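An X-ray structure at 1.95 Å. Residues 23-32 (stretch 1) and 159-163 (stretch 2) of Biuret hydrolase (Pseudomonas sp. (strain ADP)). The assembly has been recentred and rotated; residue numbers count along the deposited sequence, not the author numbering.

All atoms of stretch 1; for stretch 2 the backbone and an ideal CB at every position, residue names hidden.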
# COMPACT_ATOMS: atom_id res chain seq x y z
N GLU A 23 36.17 16.63 -24.80
CA GLU A 23 35.60 17.97 -24.70
C GLU A 23 34.73 18.16 -23.45
O GLU A 23 34.83 19.19 -22.76
CB GLU A 23 34.76 18.34 -25.93
CG GLU A 23 35.54 18.54 -27.25
CD GLU A 23 34.60 18.77 -28.46
OE1 GLU A 23 33.84 19.77 -28.38
OE2 GLU A 23 34.61 17.97 -29.46
N ALA A 24 33.86 17.18 -23.17
CA ALA A 24 33.05 17.27 -21.98
C ALA A 24 33.93 17.26 -20.71
O ALA A 24 33.71 18.07 -19.81
CB ALA A 24 32.03 16.16 -21.93
N LEU A 25 34.92 16.37 -20.66
CA LEU A 25 35.82 16.37 -19.53
C LEU A 25 36.53 17.71 -19.31
O LEU A 25 36.66 18.17 -18.17
CB LEU A 25 36.82 15.23 -19.62
CG LEU A 25 36.19 13.84 -19.51
CD1 LEU A 25 37.24 12.78 -19.86
CD2 LEU A 25 35.60 13.60 -18.13
N ALA A 26 36.99 18.33 -20.38
CA ALA A 26 37.68 19.60 -20.27
C ALA A 26 36.69 20.71 -19.81
O ALA A 26 37.04 21.54 -18.99
CB ALA A 26 38.31 19.95 -21.61
N THR A 27 35.46 20.70 -20.31
CA THR A 27 34.46 21.67 -19.82
C THR A 27 34.15 21.50 -18.33
O THR A 27 34.06 22.48 -17.57
CB THR A 27 33.17 21.55 -20.62
OG1 THR A 27 33.49 21.73 -22.00
CG2 THR A 27 32.14 22.63 -20.22
N ILE A 28 34.05 20.26 -17.89
CA ILE A 28 33.81 19.99 -16.48
C ILE A 28 35.00 20.53 -15.68
O ILE A 28 34.81 21.23 -14.67
CB ILE A 28 33.58 18.48 -16.23
CG1 ILE A 28 32.24 18.09 -16.84
CG2 ILE A 28 33.61 18.17 -14.73
CD1 ILE A 28 32.10 16.58 -17.05
N GLY A 29 36.22 20.23 -16.13
CA GLY A 29 37.44 20.67 -15.43
C GLY A 29 37.46 22.18 -15.32
O GLY A 29 37.82 22.71 -14.28
N ALA A 30 37.08 22.87 -16.38
CA ALA A 30 37.13 24.33 -16.36
C ALA A 30 36.01 25.05 -15.63
O ALA A 30 36.23 26.18 -15.17
CB ALA A 30 37.22 24.88 -17.76
N THR A 31 34.83 24.44 -15.49
CA THR A 31 33.64 25.12 -14.96
C THR A 31 33.16 24.61 -13.61
O THR A 31 32.48 25.32 -12.89
CB THR A 31 32.43 24.99 -15.93
OG1 THR A 31 32.11 23.59 -16.13
CG2 THR A 31 32.75 25.67 -17.27
N ASP A 32 33.53 23.38 -13.25
CA ASP A 32 32.87 22.80 -12.10
C ASP A 32 33.45 23.21 -10.75
O ASP A 32 32.77 23.03 -9.74
CB ASP A 32 32.73 21.28 -12.18
CG ASP A 32 31.40 20.79 -11.56
OD1 ASP A 32 30.30 21.37 -11.85
OD2 ASP A 32 31.46 19.90 -10.73
N UNK A 159 22.84 23.18 -18.01
CA UNK A 159 22.81 24.60 -18.29
C UNK A 159 24.24 25.15 -18.43
O UNK A 159 24.45 26.09 -19.14
CB UNK A 159 22.05 25.34 -17.19
N UNK A 160 25.21 24.54 -17.79
CA UNK A 160 26.62 24.94 -17.92
C UNK A 160 27.27 24.35 -19.16
O UNK A 160 28.46 24.60 -19.34
CB UNK A 160 27.41 24.51 -16.68
N UNK A 161 26.57 23.57 -19.99
CA UNK A 161 27.17 22.93 -21.15
C UNK A 161 28.12 21.77 -20.85
O UNK A 161 28.88 21.38 -21.72
CB UNK A 161 27.93 23.99 -21.96
N UNK A 162 28.09 21.19 -19.64
CA UNK A 162 29.01 20.08 -19.29
C UNK A 162 28.56 18.77 -19.95
O UNK A 162 29.39 18.03 -20.45
CB UNK A 162 29.08 19.90 -17.77
N UNK A 163 27.27 18.48 -19.88
CA UNK A 163 26.68 17.35 -20.58
C UNK A 163 25.36 17.74 -21.19
O UNK A 163 24.72 18.65 -20.72
CB UNK A 163 26.50 16.16 -19.64

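Stretch 1 is a helix that offers stretch 2 one side: the methyl of Ala-24, CG2 of Thr-27, CG1 of Ile-28, and, further along, the hydroxyl of Thr-31 and the carboxylate of Asp-32. Stretch 2 lies against it where a helix ends, so its backbone turns as it passes.

Position 159 is still helical, with phi/psi of -71/-27°, and nothing of stretch 1 lies within 5.5 Å of its ideal CB. Stretch 1 therefore sets no preference, and many helix-compatible residues would do. The deposited residue is Ala-159, which makes no contact here.

At position 160 CA-to-CB points toward stretch 1, yet the ideal CB remains 4.8 Å from Thr-31 OG1. A small residue would fit; a polar one such as serine might also suit the neighbourhood of a hydroxyl. The residue is Ala-160. Its methyl forms no close contact, and its nearest approach is through the backbone, with O 4.3 Å from Thr-27 CG2.

Position 161 is decided chiefly by its backbone. Phi is +71° and psi 17°, the left-handed conformation in which a CB is strained against the main chain. Glycine is favoured, with asparagine a common alternative. Stretch 1 is less restrictive, since an ideal CB would stand 4.8 Å from Thr-27 CG2. Gly-161 occupies the site, the first residue to leave helical angles in a Schellman motif, and its O packs 3.8 Å from Thr-27 CG2.

Position 162 comes closest to the helix, the CA of 162 lying 5.6 Å from the CA of Ile-28. CA-to-CB points sideways, and the ideal CB sits 3.8 Å from Ile-28 CG1, so the start of the side chain should be aliphatic. Further out wait Thr-31 OG1 and Asp-32 OD1. Because the Thr-31 hydroxyl donates to Thr-27 O (OG1 to O, 2.7 Å), it is left to accept from a partner, and the carboxylate likewise calls for a donor. Glutamine, lysine or arginine could be considered. Gln-162 answers both demands: its CB lies 3.7 Å from Ile-28 CG1, and with chi1 m and chi2 t the extended chain brings its amide nearer the helix. NE2 donates to Thr-31 OG1 at 2.8 Å and to Asp-32 OD1 at 3.0 Å, so its two hydrogens serve two acceptors. Its backbone O also rests 3.6 Å from Ala-24 CB.

Position 163 has extended angles, -138/154°, and a CB directed sideways with nothing of stretch 1 within 5.5 Å. Beta-branched residues suit such angles. Val-163 fits that preference.

Stretch 2, residues 159-163: AAGQV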
# COMPACT_ATOMS: atom_id res chain seq x y z
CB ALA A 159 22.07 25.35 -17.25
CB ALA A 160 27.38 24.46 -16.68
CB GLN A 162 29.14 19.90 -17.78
CG GLN A 162 29.76 21.11 -17.04
CD GLN A 162 29.52 21.10 -15.53
OE1 GLN A 162 28.77 20.27 -15.04
NE2 GLN A 162 30.18 22.00 -14.79
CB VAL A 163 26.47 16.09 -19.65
CG1 VAL A 163 27.80 15.55 -19.22
CG2 VAL A 163 25.66 16.44 -18.42
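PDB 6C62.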